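Local atomic coordinates of hypothetical protein UNP Q5LQD5_SILPO (Silicibacter pomeroyi, PDB entry 2IMH), a protein that is of unknown function and belongs to the DUF1028 family, although it also carries the name major pilin protein FimA. Residues A22-V28 and G162-A167; E56-H60 and A70-V74; N103-K107 and G119-N125; T141-L147 and L193-Y197; H172-P176 and V212-S216. The contacts are given in a common frame with arbitrary orientation. Residue numbers count along the deposited sequence, not the author numbering.

Overall arrangement
Interactions 1, 3 and 5 all reach the six-stranded antiparallel sheet: interaction 1 joins two of its inner strands, interaction 3 the loops flanking the edge hairpin 108-120, and interaction 5 packs the 212-216 segment on the hairpin turn at the other edge. Interactions 3 and 5 thus lie farthest apart, with centres about 37 Å from each other. Interaction 4 is helix packing over this sheet. It touches interaction 1 where L193 CD2 lies 4.0 Å from A166 CB, and approaches interaction 5 through E143 OE2 and R175 NH2, 3.6 Å apart. Interaction 2, on the four-stranded sheet, stands apart, its centre about 28 Å from that of interaction 4. No ligand or active site is established.

Interaction 1 (A22-V28 and G162-A167); sequences ATGSLCV and GLLSAA
Strand 16-23 ends here beside the start of strand 165-172, antiparallel to it. A22 and A166 form a non-hydrogen-bonded pair, CA to CA 4.1 Å, with their CB atoms 4.2 Å apart; T23 and S165 form the next, hydrogen-bonded pair. T23 N donates to S165 O at 3.1 Å. T23 O accepts twice, from S165 N at 3.3 Å and from L164 N at 2.8 Å, so L164 (phi/psi -119/-18) is the extra residue opposite T23. After the strand, 24-27 loops back over S165, with C27 (phi/psi 60/33) at the N-cap position before helix 28-32. The p rotamer of S165 satisfies two backbone groups of this loop: OG donates to S25 O at 2.7 Å and accepts from V28 N at 3.1 Å. T23, also p, takes S25 N on OG1 at 3.0 Å, an ST turn. V28 CG1 meets A167 CB at 4.2 Å, while on the A22 face L163 CD1 comes 3.9 Å from A22 CB; beyond it, L163 packs on P189 and I190 of helix 189-200. Two facing strands in which L164 and S165 both oppose T23 make a classic beta bulge.

Interaction 2 (E56-H60 and A70-V74); sequences EVLQH and AVNHV
This is helix-helix packing of valine and alanine side chains edged by two histidines, between the consecutive helices 51-62 and 67-76, which lie on the four-stranded antiparallel sheet. Both segments are regular helix, with H60 N bonded to E56 O and V74 N to A70 O, each at 3.1 Å. Their axes approach to 8.9 Å with N-to-C directions at 132°, and the backbones come nearest at H60 and A70, CA to CA 5.3 Å. V57 (p) sets CG2 3.8 Å from A70 CB and 4.0 Å from V71 CG2. V74 (t) answers with CG2 4.1 Å from V57 CB and 3.5 Å from H60 CD2. Farther from the sheet, H60 (m) rests its CB 3.7 Å from A70 CB, and H73 CB sits over one face of the H60 imidazole, a CH-pi contact 4.2 Å from the ring centroid. The two imidazoles meet obliquely, centroids 5.3 Å apart and planes at 49°. V57 and V74 both also reach L86 of strand 85-90: a helical hairpin splayed across a beta sheet.

Interaction 3 (N103-K107 and G119-N125); sequences NQDIK and GNMLGDN
A G1 beta bulge marks this contact, where the chain entering the edge hairpin of strands 108-112 and 115-120 pairs with the chain leaving it. M121, a selenomethionine with phi/psi 53/38, and L122 both face I106, which follows a cis peptide bond. I106 N donates to L122 O and L122 N to I106 O, both at 2.9 Å, while M121 N turns to Q104 O, also 2.9 Å. I106 (m, t) runs along the segment 119-125: its CB is 4.2 Å from L122 CB, CD1 is 3.7 Å from D124 CA, and CG2 is 3.4 Å from N125 OD1. M121, t at chi1, brings SE to 3.7 Å from Q104 CB. The K107 side chain (p, then t, t, m) curls back so that NZ bonds N103 O and forms a salt bridge with D105 OD1. N120 (p) gives its ND2 to Q85 OE1 on the four-stranded sheet; its OD1 accepts from a water at 2.8 Å that in turn accepts from Q104 N at 2.9 Å.

Interaction 4 (T141-L147 and L193-Y197); sequences TFERRLL and LEQLY
Two helical segments run almost antiparallel, their N-to-C directions at 171°, with the axes 11.3 Å apart at closest approach. Residues 142-147 form the first turns of helix 142-155, T141 holding the N-cap position, and 193-197 lies within helix 189-200. The nearest backbone positions are L147 and E194, CA to CA 7.2 Å, and then E143 and Y197 at 8.5 Å. Y197 (t) reaches across to the start of the first helix, placing CE1 3.3 Å from E143 CB and CE2 4.1 Å from R144 CG; its OH ends 3.8 Å from T141 OG1. L147 (m, t) fills the space beside it, CD1 4.0 Å from Y197 CD2 and CD2 3.8 Å from L193 CD2. Beneath, L147 rests on M168 of strand 165-172, and L193 and Y197 on L180 of strand 175-182, so the helices share one face of the six-stranded sheet. They are therefore joined by apolar and van der Waals packing, with no salt bridge between them from E143, R144 or E194.

Interaction 5 (H172-P176 and V212-S216); sequences HPDRP and VPVLS
A type I turn from H172 to R175 joins strands 165-172 and 175-182, and the chain 212-216, extended to V214 and then turning at L215 and S216, packs against it. The main bump is V214 (m), whose CG1 pushes into the hollow formed by the second half of the turn and P176: it lies 3.6 Å from D174 O, 3.4 Å from both R175 C and P176 N, and 3.6 Å from P176 CD. Two further side-chain contacts flank it. V212 CG2 meets P176 CG at 4.0 Å, and L215 (t, p) sets CD2 4.1 Å from P173 CB; L37 covers both P173 and L215. Within the turn, R175 N bonds H172 O at 3.1 Å. S216 N donates to P173 O at 3.0 Å, and S216 OG (p rotamer) to D174 OD1 at 2.7 Å. A water bridges the two segments, donating to R175 O at 2.8 Å and accepting from L215 N at 2.9 Å. Valine, leucine and proline surfaces thus supply the fit, while hydrogen bonds fix the tail's position.

Interaction 1 (A22-V28 and G162-A167)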
# COMPACT_ATOMS: atom_id res chain seq x y z
N ALA A 22 -5.56 -6.04 0.69
CA ALA A 22 -6.25 -7.10 1.43
C ALA A 22 -6.27 -8.33 0.54
O ALA A 22 -6.30 -8.20 -0.69
CB ALA A 22 -7.66 -6.66 1.82
N THR A 23 -6.19 -9.51 1.16
CA THR A 23 -6.31 -10.77 0.43
C THR A 23 -7.15 -11.78 1.18
O THR A 23 -7.41 -11.63 2.38
CB THR A 23 -4.96 -11.48 0.20
OG1 THR A 23 -4.43 -11.93 1.46
CG2 THR A 23 -3.95 -10.61 -0.56
N GLY A 24 -7.53 -12.84 0.47
CA GLY A 24 -8.14 -13.98 1.14
C GLY A 24 -7.11 -14.97 1.69
O GLY A 24 -7.43 -16.15 1.86
N SER A 25 -5.90 -14.48 1.98
CA SER A 25 -4.83 -15.29 2.56
C SER A 25 -4.11 -14.52 3.67
O SER A 25 -4.58 -13.47 4.11
CB SER A 25 -3.86 -15.73 1.46
OG SER A 25 -3.00 -16.77 1.90
N LEU A 26 -2.97 -15.03 4.13
CA LEU A 26 -2.26 -14.46 5.29
C LEU A 26 -1.26 -13.38 4.89
O LEU A 26 -0.74 -13.38 3.78
CB LEU A 26 -1.49 -15.56 6.02
CG LEU A 26 -2.26 -16.82 6.38
CD1 LEU A 26 -1.34 -17.77 7.13
CD2 LEU A 26 -3.54 -16.52 7.20
N CYS A 27 -0.98 -12.48 5.83
CA CYS A 27 0.23 -11.67 5.75
C CYS A 27 0.33 -10.80 4.49
O CYS A 27 1.43 -10.56 3.99
CB CYS A 27 1.48 -12.57 5.84
SG CYS A 27 1.59 -13.55 7.37
N VAL A 28 -0.80 -10.31 3.97
CA VAL A 28 -0.74 -9.43 2.80
C VAL A 28 0.28 -8.28 2.94
O VAL A 28 1.00 -7.96 2.00
CB VAL A 28 -2.12 -8.85 2.40
CG1 VAL A 28 -2.71 -7.98 3.53
CG2 VAL A 28 -2.02 -8.07 1.08
N GLY A 162 -14.07 -14.29 0.89
CA GLY A 162 -13.80 -13.59 2.14
C GLY A 162 -12.33 -13.17 2.20
O GLY A 162 -11.50 -13.66 1.44
N LEU A 163 -12.02 -12.23 3.08
CA LEU A 163 -10.66 -11.78 3.26
C LEU A 163 -10.12 -12.27 4.60
O LEU A 163 -10.89 -12.37 5.56
CB LEU A 163 -10.61 -10.25 3.22
CG LEU A 163 -11.03 -9.59 1.90
CD1 LEU A 163 -11.23 -8.09 2.06
CD2 LEU A 163 -10.01 -9.86 0.80
N LEU A 164 -8.82 -12.54 4.66
CA LEU A 164 -8.18 -12.99 5.90
C LEU A 164 -7.09 -12.05 6.40
O LEU A 164 -6.71 -12.12 7.58
CB LEU A 164 -7.59 -14.41 5.75
CG LEU A 164 -8.57 -15.57 5.57
CD1 LEU A 164 -7.77 -16.87 5.46
CD2 LEU A 164 -9.60 -15.60 6.73
N SER A 165 -6.58 -11.17 5.52
CA SER A 165 -5.55 -10.19 5.96
C SER A 165 -5.70 -8.85 5.27
O SER A 165 -6.23 -8.75 4.15
CB SER A 165 -4.14 -10.76 5.78
OG SER A 165 -3.79 -10.91 4.40
N ALA A 166 -5.22 -7.80 5.93
CA ALA A 166 -5.27 -6.45 5.37
C ALA A 166 -4.07 -5.69 5.92
O ALA A 166 -3.55 -6.03 6.99
CB ALA A 166 -6.57 -5.74 5.78
N ALA A 167 -3.62 -4.68 5.17
CA ALA A 167 -2.51 -3.86 5.62
C ALA A 167 -2.53 -2.48 5.00
O ALA A 167 -3.15 -2.25 3.94
CB ALA A 167 -1.20 -4.53 5.31

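Interaction 2 (E56-H60 and A70-V74)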
# COMPACT_ATOMS: atom_id res chain seq x y z
N GLU A 56 13.04 -4.65 -6.26
CA GLU A 56 13.78 -4.22 -7.43
C GLU A 56 13.11 -3.08 -8.20
O GLU A 56 13.80 -2.16 -8.67
CB GLU A 56 14.07 -5.41 -8.35
CG GLU A 56 15.05 -6.35 -7.66
CD GLU A 56 15.40 -7.58 -8.48
OE1 GLU A 56 15.11 -7.59 -9.70
OE2 GLU A 56 15.98 -8.52 -7.89
N VAL A 57 11.79 -3.12 -8.31
CA VAL A 57 11.10 -2.03 -9.03
C VAL A 57 11.34 -0.67 -8.38
O VAL A 57 11.45 0.34 -9.08
CB VAL A 57 9.59 -2.33 -9.25
CG1 VAL A 57 8.78 -2.06 -8.00
CG2 VAL A 57 9.03 -1.58 -10.44
N LEU A 58 11.43 -0.64 -7.05
CA LEU A 58 11.75 0.60 -6.33
C LEU A 58 13.17 1.11 -6.68
O LEU A 58 13.39 2.31 -6.88
CB LEU A 58 11.62 0.41 -4.82
CG LEU A 58 10.18 0.16 -4.33
CD1 LEU A 58 10.18 -0.08 -2.82
CD2 LEU A 58 9.23 1.32 -4.66
N GLN A 59 14.12 0.19 -6.79
CA GLN A 59 15.46 0.57 -7.22
C GLN A 59 15.47 1.19 -8.61
O GLN A 59 16.16 2.18 -8.84
CB GLN A 59 16.41 -0.63 -7.15
CG GLN A 59 17.87 -0.23 -7.37
CD GLN A 59 18.37 0.80 -6.36
OE1 GLN A 59 18.14 0.68 -5.15
NE2 GLN A 59 19.06 1.82 -6.85
N HIS A 60 14.68 0.63 -9.54
CA HIS A 60 14.62 1.22 -10.87
C HIS A 60 14.06 2.64 -10.84
O HIS A 60 14.52 3.50 -11.59
CB HIS A 60 13.85 0.35 -11.85
CG HIS A 60 14.57 -0.91 -12.22
ND1 HIS A 60 15.50 -0.96 -13.24
CD2 HIS A 60 14.53 -2.15 -11.68
CE1 HIS A 60 15.98 -2.19 -13.33
NE2 HIS A 60 15.41 -2.93 -12.40
N ALA A 70 10.29 0.82 -15.41
CA ALA A 70 10.69 0.10 -14.21
C ALA A 70 9.95 -1.26 -14.11
O ALA A 70 10.56 -2.30 -13.89
CB ALA A 70 10.40 0.96 -12.98
N VAL A 71 8.63 -1.23 -14.28
CA VAL A 71 7.84 -2.45 -14.21
C VAL A 71 8.24 -3.40 -15.35
O VAL A 71 8.44 -4.59 -15.13
CB VAL A 71 6.32 -2.15 -14.22
CG1 VAL A 71 5.52 -3.42 -14.35
CG2 VAL A 71 5.93 -1.40 -12.93
N ASN A 72 8.38 -2.85 -16.55
CA ASN A 72 8.75 -3.69 -17.69
C ASN A 72 10.14 -4.32 -17.54
O ASN A 72 10.31 -5.50 -17.86
CB ASN A 72 8.58 -2.94 -19.02
CG ASN A 72 7.11 -2.67 -19.37
OD1 ASN A 72 6.19 -3.20 -18.74
ND2 ASN A 72 6.88 -1.83 -20.38
N HIS A 73 11.12 -3.56 -17.03
CA HIS A 73 12.49 -4.06 -16.79
C HIS A 73 12.50 -5.24 -15.82
O HIS A 73 13.22 -6.23 -16.01
CB HIS A 73 13.38 -2.98 -16.15
CG HIS A 73 13.63 -1.78 -17.02
ND1 HIS A 73 13.92 -0.54 -16.50
CD2 HIS A 73 13.65 -1.64 -18.36
CE1 HIS A 73 14.10 0.32 -17.48
NE2 HIS A 73 13.95 -0.32 -18.63
N VAL A 74 11.73 -5.09 -14.75
CA VAL A 74 11.69 -6.11 -13.72
C VAL A 74 10.99 -7.37 -14.23
O VAL A 74 11.49 -8.48 -14.04
CB VAL A 74 11.01 -5.56 -12.46
CG1 VAL A 74 10.67 -6.67 -11.49
CG2 VAL A 74 11.91 -4.54 -11.83

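Interaction 3 (N103-K107 and G119-N125)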
# COMPACT_ATOMS: atom_id res chain seq x y z
N ASN A 103 -2.28 -15.42 -13.70
CA ASN A 103 -3.03 -15.05 -12.51
C ASN A 103 -4.50 -15.41 -12.71
O ASN A 103 -4.98 -15.46 -13.84
CB ASN A 103 -2.92 -13.56 -12.23
CG ASN A 103 -1.50 -13.13 -11.93
OD1 ASN A 103 -0.94 -13.49 -10.90
ND2 ASN A 103 -0.91 -12.37 -12.85
N GLN A 104 -5.22 -15.64 -11.62
CA GLN A 104 -6.63 -16.01 -11.73
C GLN A 104 -7.53 -14.83 -12.10
O GLN A 104 -7.34 -13.72 -11.60
CB GLN A 104 -7.12 -16.65 -10.43
CG GLN A 104 -6.40 -17.96 -10.09
CD GLN A 104 -6.86 -19.15 -10.94
OE1 GLN A 104 -7.99 -19.17 -11.44
NE2 GLN A 104 -5.97 -20.14 -11.10
N ASP A 105 -8.51 -15.08 -12.97
CA ASP A 105 -9.51 -14.06 -13.27
C ASP A 105 -10.44 -13.84 -12.08
O ASP A 105 -10.60 -14.73 -11.27
CB ASP A 105 -10.35 -14.47 -14.49
CG ASP A 105 -9.53 -14.52 -15.76
OD1 ASP A 105 -8.74 -13.58 -16.00
OD2 ASP A 105 -9.66 -15.51 -16.51
N ILE A 106 -11.05 -12.66 -11.95
CA ILE A 106 -10.81 -11.51 -12.81
C ILE A 106 -9.57 -10.73 -12.30
O ILE A 106 -9.30 -10.71 -11.10
CB ILE A 106 -12.11 -10.65 -12.90
CG1 ILE A 106 -13.16 -11.41 -13.74
CG2 ILE A 106 -11.83 -9.25 -13.45
CD1 ILE A 106 -14.60 -11.06 -13.44
N LYS A 107 -8.81 -10.15 -13.24
CA LYS A 107 -7.56 -9.37 -12.98
C LYS A 107 -7.67 -8.13 -13.92
O LYS A 107 -8.17 -8.28 -15.01
CB LYS A 107 -6.33 -10.25 -13.26
CG LYS A 107 -6.32 -10.99 -14.63
CD LYS A 107 -5.21 -12.01 -14.69
CE LYS A 107 -5.15 -12.74 -16.03
NZ LYS A 107 -6.00 -13.98 -16.03
N GLY A 119 -5.45 -5.94 -8.94
CA GLY A 119 -5.91 -7.09 -8.20
C GLY A 119 -6.06 -8.31 -9.08
O GLY A 119 -5.91 -8.21 -10.30
N ASN A 120 -6.34 -9.44 -8.45
CA ASN A 120 -6.57 -10.68 -9.19
C ASN A 120 -7.49 -11.59 -8.38
O ASN A 120 -7.75 -11.34 -7.19
CB ASN A 120 -5.26 -11.38 -9.57
CG ASN A 120 -4.43 -11.79 -8.35
OD1 ASN A 120 -4.56 -12.91 -7.84
ND2 ASN A 120 -3.57 -10.89 -7.87
N MSE A 121 -7.99 -12.64 -9.03
CA MSE A 121 -9.02 -13.48 -8.43
C MSE A 121 -10.22 -12.64 -7.94
O MSE A 121 -10.80 -12.93 -6.88
CB MSE A 121 -8.41 -14.33 -7.31
CG MSE A 121 -9.32 -15.41 -6.73
SE MSE A 121 -10.00 -16.65 -8.06
CE MSE A 121 -11.78 -15.90 -8.34
N LEU A 122 -10.58 -11.61 -8.70
CA LEU A 122 -11.68 -10.73 -8.36
C LEU A 122 -12.99 -11.30 -8.89
O LEU A 122 -13.01 -12.05 -9.88
CB LEU A 122 -11.43 -9.36 -8.99
CG LEU A 122 -10.09 -8.67 -8.70
CD1 LEU A 122 -9.93 -7.44 -9.57
CD2 LEU A 122 -9.97 -8.30 -7.22
N GLY A 123 -14.09 -10.91 -8.26
CA GLY A 123 -15.42 -11.37 -8.71
C GLY A 123 -15.96 -10.60 -9.89
O GLY A 123 -16.82 -11.10 -10.63
N ASP A 124 -15.48 -9.37 -10.09
CA ASP A 124 -15.98 -8.46 -11.12
C ASP A 124 -14.98 -7.39 -11.44
O ASP A 124 -14.18 -7.02 -10.57
CB ASP A 124 -17.26 -7.77 -10.63
CG ASP A 124 -18.52 -8.44 -11.14
OD1 ASP A 124 -18.59 -8.74 -12.37
OD2 ASP A 124 -19.44 -8.65 -10.31
N ASN A 125 -15.03 -6.85 -12.66
CA ASN A 125 -14.26 -5.64 -12.98
C ASN A 125 -14.48 -4.56 -11.97
O ASN A 125 -13.54 -3.85 -11.57
CB ASN A 125 -14.65 -5.08 -14.34
CG ASN A 125 -13.97 -5.78 -15.48
OD1 ASN A 125 -13.12 -6.67 -15.27
ND2 ASN A 125 -14.32 -5.39 -16.70
O HOH W 1 -4.00 -15.33 -9.06

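Interaction 4 (T141-L147 and L193-Y197)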
# COMPACT_ATOMS: atom_id res chain seq x y z
N THR A 141 -9.00 12.25 5.38
CA THR A 141 -7.53 12.24 5.48
C THR A 141 -7.00 11.09 4.62
O THR A 141 -7.71 10.10 4.43
CB THR A 141 -7.05 12.07 6.94
OG1 THR A 141 -7.46 10.79 7.44
CG2 THR A 141 -7.62 13.15 7.85
N PHE A 142 -5.79 11.24 4.09
CA PHE A 142 -5.17 10.27 3.17
C PHE A 142 -5.36 8.83 3.63
O PHE A 142 -5.81 7.98 2.85
CB PHE A 142 -3.69 10.61 3.04
CG PHE A 142 -2.91 9.73 2.10
CD1 PHE A 142 -3.30 9.57 0.77
CD2 PHE A 142 -1.74 9.12 2.52
CE1 PHE A 142 -2.54 8.79 -0.10
CE2 PHE A 142 -0.97 8.35 1.65
CZ PHE A 142 -1.38 8.17 0.35
N GLU A 143 -5.03 8.55 4.89
CA GLU A 143 -5.13 7.19 5.42
C GLU A 143 -6.54 6.63 5.38
O GLU A 143 -6.74 5.45 5.09
CB GLU A 143 -4.61 7.16 6.86
CG GLU A 143 -3.14 7.51 6.98
CD GLU A 143 -2.83 9.01 7.00
OE1 GLU A 143 -3.75 9.85 6.88
OE2 GLU A 143 -1.63 9.34 7.14
N ARG A 144 -7.53 7.47 5.67
CA ARG A 144 -8.92 7.06 5.65
C ARG A 144 -9.43 6.85 4.23
O ARG A 144 -10.36 6.08 4.02
CB ARG A 144 -9.82 8.06 6.41
CG ARG A 144 -9.56 8.10 7.92
CD ARG A 144 -10.42 9.19 8.60
NE ARG A 144 -11.83 8.79 8.64
CZ ARG A 144 -12.86 9.60 8.92
NH1 ARG A 144 -12.67 10.89 9.19
NH2 ARG A 144 -14.10 9.10 8.92
N ARG A 145 -8.81 7.54 3.27
CA ARG A 145 -9.13 7.35 1.85
C ARG A 145 -8.70 5.95 1.42
O ARG A 145 -9.42 5.26 0.71
CB ARG A 145 -8.45 8.41 0.99
CG ARG A 145 -9.30 9.66 0.77
CD ARG A 145 -8.50 10.95 0.84
NE ARG A 145 -7.44 11.08 -0.17
CZ ARG A 145 -6.42 11.91 -0.05
NH1 ARG A 145 -5.50 11.98 -1.00
NH2 ARG A 145 -6.30 12.68 1.02
N LEU A 146 -7.51 5.55 1.88
CA LEU A 146 -6.99 4.20 1.60
C LEU A 146 -7.92 3.17 2.20
O LEU A 146 -8.31 2.21 1.54
CB LEU A 146 -5.57 4.04 2.13
CG LEU A 146 -4.47 4.86 1.43
CD1 LEU A 146 -3.18 4.79 2.24
CD2 LEU A 146 -4.24 4.39 -0.03
N LEU A 147 -8.34 3.39 3.45
CA LEU A 147 -9.29 2.47 4.09
C LEU A 147 -10.61 2.39 3.33
O LEU A 147 -11.16 1.30 3.13
CB LEU A 147 -9.51 2.84 5.56
CG LEU A 147 -8.35 2.56 6.52
CD1 LEU A 147 -8.55 3.25 7.88
CD2 LEU A 147 -8.11 1.06 6.72
N LEU A 193 -8.14 -3.66 10.84
CA LEU A 193 -7.18 -2.65 10.40
C LEU A 193 -7.62 -1.25 10.79
O LEU A 193 -6.81 -0.48 11.27
CB LEU A 193 -6.97 -2.71 8.88
CG LEU A 193 -5.85 -1.82 8.32
CD1 LEU A 193 -4.49 -2.13 8.93
CD2 LEU A 193 -5.80 -2.00 6.78
N GLU A 194 -8.89 -0.92 10.57
CA GLU A 194 -9.37 0.41 10.95
C GLU A 194 -9.21 0.64 12.46
O GLU A 194 -8.78 1.72 12.90
CB GLU A 194 -10.82 0.63 10.52
CG GLU A 194 -11.24 2.09 10.72
CD GLU A 194 -12.69 2.39 10.37
OE1 GLU A 194 -13.06 2.38 9.18
OE2 GLU A 194 -13.45 2.69 11.31
N GLN A 195 -9.53 -0.38 13.26
CA GLN A 195 -9.38 -0.25 14.72
C GLN A 195 -7.92 0.03 15.05
O GLN A 195 -7.61 0.88 15.90
CB GLN A 195 -9.82 -1.52 15.42
CG GLN A 195 -11.32 -1.64 15.68
CD GLN A 195 -11.63 -2.76 16.66
OE1 GLN A 195 -11.33 -3.93 16.39
NE2 GLN A 195 -12.21 -2.41 17.81
N LEU A 196 -7.02 -0.71 14.40
CA LEU A 196 -5.59 -0.54 14.65
C LEU A 196 -5.13 0.85 14.24
O LEU A 196 -4.35 1.50 14.95
CB LEU A 196 -4.79 -1.62 13.90
CG LEU A 196 -3.26 -1.53 13.89
CD1 LEU A 196 -2.67 -1.51 15.31
CD2 LEU A 196 -2.72 -2.69 13.10
N TYR A 197 -5.63 1.30 13.10
CA TYR A 197 -5.34 2.65 12.61
C TYR A 197 -5.74 3.73 13.63
O TYR A 197 -4.95 4.64 13.90
CB TYR A 197 -6.00 2.89 11.24
CG TYR A 197 -5.98 4.34 10.87
CD1 TYR A 197 -4.84 4.93 10.34
CD2 TYR A 197 -7.11 5.14 11.08
CE1 TYR A 197 -4.82 6.30 10.01
CE2 TYR A 197 -7.10 6.50 10.76
CZ TYR A 197 -5.95 7.06 10.23
OH TYR A 197 -5.94 8.40 9.91

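Interaction 5 (H172-P176 and V212-S216)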
# COMPACT_ATOMS: atom_id res chain seq x y z
N HIS A 172 6.19 9.43 5.11
CA HIS A 172 6.32 10.87 4.95
C HIS A 172 7.61 11.27 5.66
O HIS A 172 7.92 10.72 6.72
CB HIS A 172 5.16 11.58 5.62
CG HIS A 172 5.19 13.06 5.43
ND1 HIS A 172 5.90 13.90 6.27
CD2 HIS A 172 4.65 13.85 4.48
CE1 HIS A 172 5.78 15.14 5.84
NE2 HIS A 172 5.01 15.14 4.76
N PRO A 173 8.37 12.24 5.12
CA PRO A 173 9.68 12.54 5.71
C PRO A 173 9.65 13.08 7.15
O PRO A 173 10.68 13.02 7.83
CB PRO A 173 10.25 13.62 4.78
CG PRO A 173 9.08 14.23 4.12
CD PRO A 173 8.10 13.10 3.95
N ASP A 174 8.52 13.63 7.59
CA ASP A 174 8.41 14.21 8.94
C ASP A 174 7.79 13.23 9.93
O ASP A 174 7.51 13.60 11.08
CB ASP A 174 7.56 15.49 8.91
CG ASP A 174 8.17 16.58 8.04
OD1 ASP A 174 9.41 16.57 7.83
OD2 ASP A 174 7.39 17.44 7.58
N ARG A 175 7.57 11.99 9.49
CA ARG A 175 6.87 11.01 10.30
C ARG A 175 7.61 9.70 10.28
O ARG A 175 8.24 9.37 9.27
CB ARG A 175 5.46 10.75 9.74
CG ARG A 175 4.61 12.00 9.52
CD ARG A 175 3.37 11.62 8.72
NE ARG A 175 2.85 12.72 7.90
CZ ARG A 175 1.89 12.57 6.98
NH1 ARG A 175 1.48 13.61 6.27
NH2 ARG A 175 1.34 11.37 6.77
N PRO A 176 7.50 8.91 11.36
CA PRO A 176 8.01 7.55 11.26
C PRO A 176 7.08 6.74 10.34
O PRO A 176 5.94 7.15 10.12
CB PRO A 176 7.94 7.03 12.70
CG PRO A 176 6.89 7.85 13.36
CD PRO A 176 6.90 9.19 12.68
N VAL A 212 10.02 10.47 18.07
CA VAL A 212 11.07 9.55 17.62
C VAL A 212 11.73 10.02 16.30
O VAL A 212 11.11 10.78 15.52
CB VAL A 212 10.52 8.10 17.48
CG1 VAL A 212 9.75 7.73 18.75
CG2 VAL A 212 9.60 7.97 16.25
N PRO A 213 12.97 9.57 16.04
CA PRO A 213 13.63 9.96 14.77
C PRO A 213 12.79 9.82 13.51
O PRO A 213 12.07 8.82 13.32
CB PRO A 213 14.83 9.02 14.70
CG PRO A 213 15.21 8.82 16.15
CD PRO A 213 13.87 8.77 16.90
N VAL A 214 12.89 10.84 12.66
CA VAL A 214 12.23 10.86 11.34
C VAL A 214 13.24 11.37 10.31
O VAL A 214 14.31 11.89 10.68
CB VAL A 214 10.96 11.74 11.34
CG1 VAL A 214 9.91 11.16 12.29
CG2 VAL A 214 11.28 13.19 11.73
N LEU A 215 12.93 11.19 9.03
CA LEU A 215 13.89 11.51 7.98
C LEU A 215 14.38 12.95 8.06
O LEU A 215 15.57 13.21 7.85
CB LEU A 215 13.30 11.24 6.60
CG LEU A 215 14.28 11.22 5.42
CD1 LEU A 215 15.22 10.02 5.53
CD2 LEU A 215 13.47 11.15 4.11
N SER A 216 13.48 13.87 8.39
CA SER A 216 13.82 15.29 8.51
C SER A 216 14.39 15.68 9.87
O SER A 216 14.73 16.85 10.09
CB SER A 216 12.58 16.14 8.22
OG SER A 216 11.59 15.89 9.20
O HOH W 2 11.00 8.97 8.84